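Local atomic coordinates of Sec-alkylsulfatase (Pseudomonas sp., PDB entry 4AXH), a protein that hydrolyses (R)-secondary alkyl sulfates with strict inversion of configuration, giving (S)-alcohols and sulfate in a zinc-dependent reaction. Residues A[548-553]-A[594-599]. Sequence-based numbering, arbitrary orientation.
Sequences TPDMFF and QRVGSL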
loop_
_atom_site.group_PDB
_atom_site.type_symbol
_atom_site.label_atom_id
_atom_site.label_comp_id
_atom_site.label_asym_id
_atom_site.label_seq_id
_atom_site.Cartn_x
_atom_site.Cartn_y
_atom_site.Cartn_z
ATOM N N THR A 548 5.457 18.500 16.336
ATOM C CA THR A 548 4.632 19.680 16.161
ATOM C C THR A 548 3.293 19.406 16.874
ATOM O O THR A 548 2.916 18.234 17.029
ATOM C CB THR A 548 4.392 19.943 14.663
ATOM O OG1 THR A 548 3.463 18.990 14.155
ATOM C CG2 THR A 548 5.676 19.930 13.837
ATOM N N PRO A 549 2.545 20.455 17.285
ATOM C CA PRO A 549 1.246 20.220 17.930
ATOM C C PRO A 549 0.321 19.300 17.128
ATOM O O PRO A 549 -0.236 18.375 17.707
ATOM C CB PRO A 549 0.672 21.629 18.083
ATOM C CG PRO A 549 1.479 22.486 17.163
ATOM C CD PRO A 549 2.832 21.895 17.186
ATOM N N ASP A 550 0.210 19.519 15.796
ATOM C CA ASP A 550 -0.612 18.732 14.869
ATOM C C ASP A 550 -0.245 17.248 14.885
ATOM O O ASP A 550 -1.137 16.395 14.857
ATOM C CB ASP A 550 -0.538 19.298 13.441
ATOM C CG ASP A 550 0.809 19.878 13.053
ATOM O OD1 ASP A 550 1.175 20.943 13.601
ATOM O OD2 ASP A 550 1.515 19.250 12.221
ATOM N N MET A 551 1.062 16.944 14.967
ATOM C CA MET A 551 1.567 15.574 15.044
ATOM C C MET A 551 1.172 14.966 16.370
ATOM O O MET A 551 0.693 13.829 16.406
ATOM C CB MET A 551 3.092 15.549 14.882
ATOM C CG MET A 551 3.521 15.539 13.442
ATOM S SD MET A 551 5.203 16.099 13.196
ATOM C CE MET A 551 5.088 16.626 11.451
ATOM N N PHE A 552 1.336 15.744 17.458
ATOM C CA PHE A 552 0.949 15.339 18.802
ATOM C C PHE A 552 -0.578 15.110 18.899
ATOM O O PHE A 552 -1.007 14.153 19.550
ATOM C CB PHE A 552 1.441 16.366 19.831
ATOM C CG PHE A 552 0.863 16.201 21.218
ATOM C CD1 PHE A 552 1.310 15.188 22.064
ATOM C CD2 PHE A 552 -0.122 17.062 21.684
ATOM C CE1 PHE A 552 0.760 15.030 23.344
ATOM C CE2 PHE A 552 -0.662 16.908 22.967
ATOM C CZ PHE A 552 -0.218 15.894 23.788
ATOM N N PHE A 553 -1.392 15.970 18.256
ATOM C CA PHE A 553 -2.845 15.802 18.312
ATOM C C PHE A 553 -3.369 14.592 17.535
ATOM O O PHE A 553 -4.343 13.960 17.965
ATOM C CB PHE A 553 -3.606 17.108 18.027
ATOM C CG PHE A 553 -3.429 18.159 19.108
ATOM C CD1 PHE A 553 -3.717 17.869 20.444
ATOM C CD2 PHE A 553 -3.002 19.441 18.790
ATOM C CE1 PHE A 553 -3.537 18.831 21.441
ATOM C CE2 PHE A 553 -2.838 20.407 19.785
ATOM C CZ PHE A 553 -3.092 20.088 21.103
ATOM N N GLN A 594 -9.186 17.593 13.777
ATOM C CA GLN A 594 -8.487 18.863 14.022
ATOM C C GLN A 594 -8.366 19.743 12.789
ATOM O O GLN A 594 -8.423 19.247 11.664
ATOM C CB GLN A 594 -7.103 18.631 14.666
ATOM C CG GLN A 594 -6.058 17.948 13.769
ATOM C CD GLN A 594 -4.640 18.048 14.301
ATOM O OE1 GLN A 594 -4.270 18.969 15.036
ATOM N NE2 GLN A 594 -3.792 17.116 13.903
ATOM N N ARG A 595 -8.187 21.048 13.010
ATOM C CA ARG A 595 -8.032 22.060 11.973
ATOM C C ARG A 595 -6.870 22.947 12.364
ATOM O O ARG A 595 -6.983 23.724 13.310
ATOM C CB ARG A 595 -9.300 22.926 11.848
ATOM C CG ARG A 595 -10.535 22.226 11.330
ATOM C CD ARG A 595 -11.696 23.186 11.311
ATOM N NE ARG A 595 -12.953 22.496 11.020
ATOM C CZ ARG A 595 -14.134 23.097 10.937
ATOM N NH1 ARG A 595 -14.232 24.410 11.109
ATOM N NH2 ARG A 595 -15.227 22.391 10.683
ATOM N N VAL A 596 -5.749 22.817 11.656
ATOM C CA VAL A 596 -4.534 23.604 11.897
ATOM C C VAL A 596 -4.740 24.974 11.254
ATOM O O VAL A 596 -5.258 25.054 10.137
ATOM C CB VAL A 596 -3.272 22.871 11.365
ATOM C CG1 VAL A 596 -2.003 23.671 11.639
ATOM C CG2 VAL A 596 -3.161 21.467 11.961
ATOM N N GLY A 597 -4.401 26.029 11.994
ATOM C CA GLY A 597 -4.554 27.419 11.559
ATOM C C GLY A 597 -5.942 28.006 11.768
ATOM O O GLY A 597 -6.204 29.150 11.380
ATOM N N SER A 598 -6.838 27.229 12.388
ATOM C CA SER A 598 -8.210 27.640 12.648
ATOM C C SER A 598 -8.440 27.816 14.156
ATOM O O SER A 598 -7.590 27.444 14.973
ATOM C CB SER A 598 -9.174 26.608 12.063
ATOM O OG SER A 598 -10.525 27.036 12.071
ATOM N N LEU A 599 -9.571 28.443 14.503
ATOM C CA LEU A 599 -10.067 28.658 15.860
ATOM C C LEU A 599 -11.588 28.604 15.781
ATOM O O LEU A 599 -12.192 29.347 14.996
ATOM C CB LEU A 599 -9.621 30.014 16.453
ATOM C CG LEU A 599 -8.185 30.158 16.955
ATOM C CD1 LEU A 599 -7.821 31.618 17.097
ATOM C CD2 LEU A 599 -7.966 29.422 18.275
#
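Gln594 reaches from its strand to the first turn of helix 549-559 and donates from NE2 to the backbone O of Asp550. Gln594 NE2 and Asp550 O lie 2.9 Å apart. The N-H...O angle is 155°; the acceptor lies close to the Gln594 amide plane, while the donor approaches the carbonyl at a bend and slightly tilted from its plane. Gln594 CG lies between its backbone N and carbonyl carbon (chi1 68°), and the chain runs extended beyond that, which carries the amide across to the helix. NE2 also donates to Asp554 OD1, one turn further on; two acceptors thus probably fix which end of the amide is nitrogen. The other end, Gln594 OE1, rests 3.6 Å from Phe553 CB, and the amide and ring planes stand 89° apart. Within the Alkyl sulfatase C-terminal domain, of the SCP2 clan, this contact ties the start of a helix to strand 591-596, at the edge of the mixed sheet within this chain; the axes of helix 549-553 and strand 594-596 approach to 9.9 Å and run nearly antiparallel. Val596 adds an apolar touch, CG2 to Asp550 CB at 3.7 Å. The Asp550 carboxylate is engaged within its own segment, where OD2 accepts from Thr548 OG1; that hydroxyl oxygen caps the helix by accepting from Met551 N at 3.3 Å. The Phe553 side chain leads away from 594-599, and its ring meets that of Trp574 on strand 570-576.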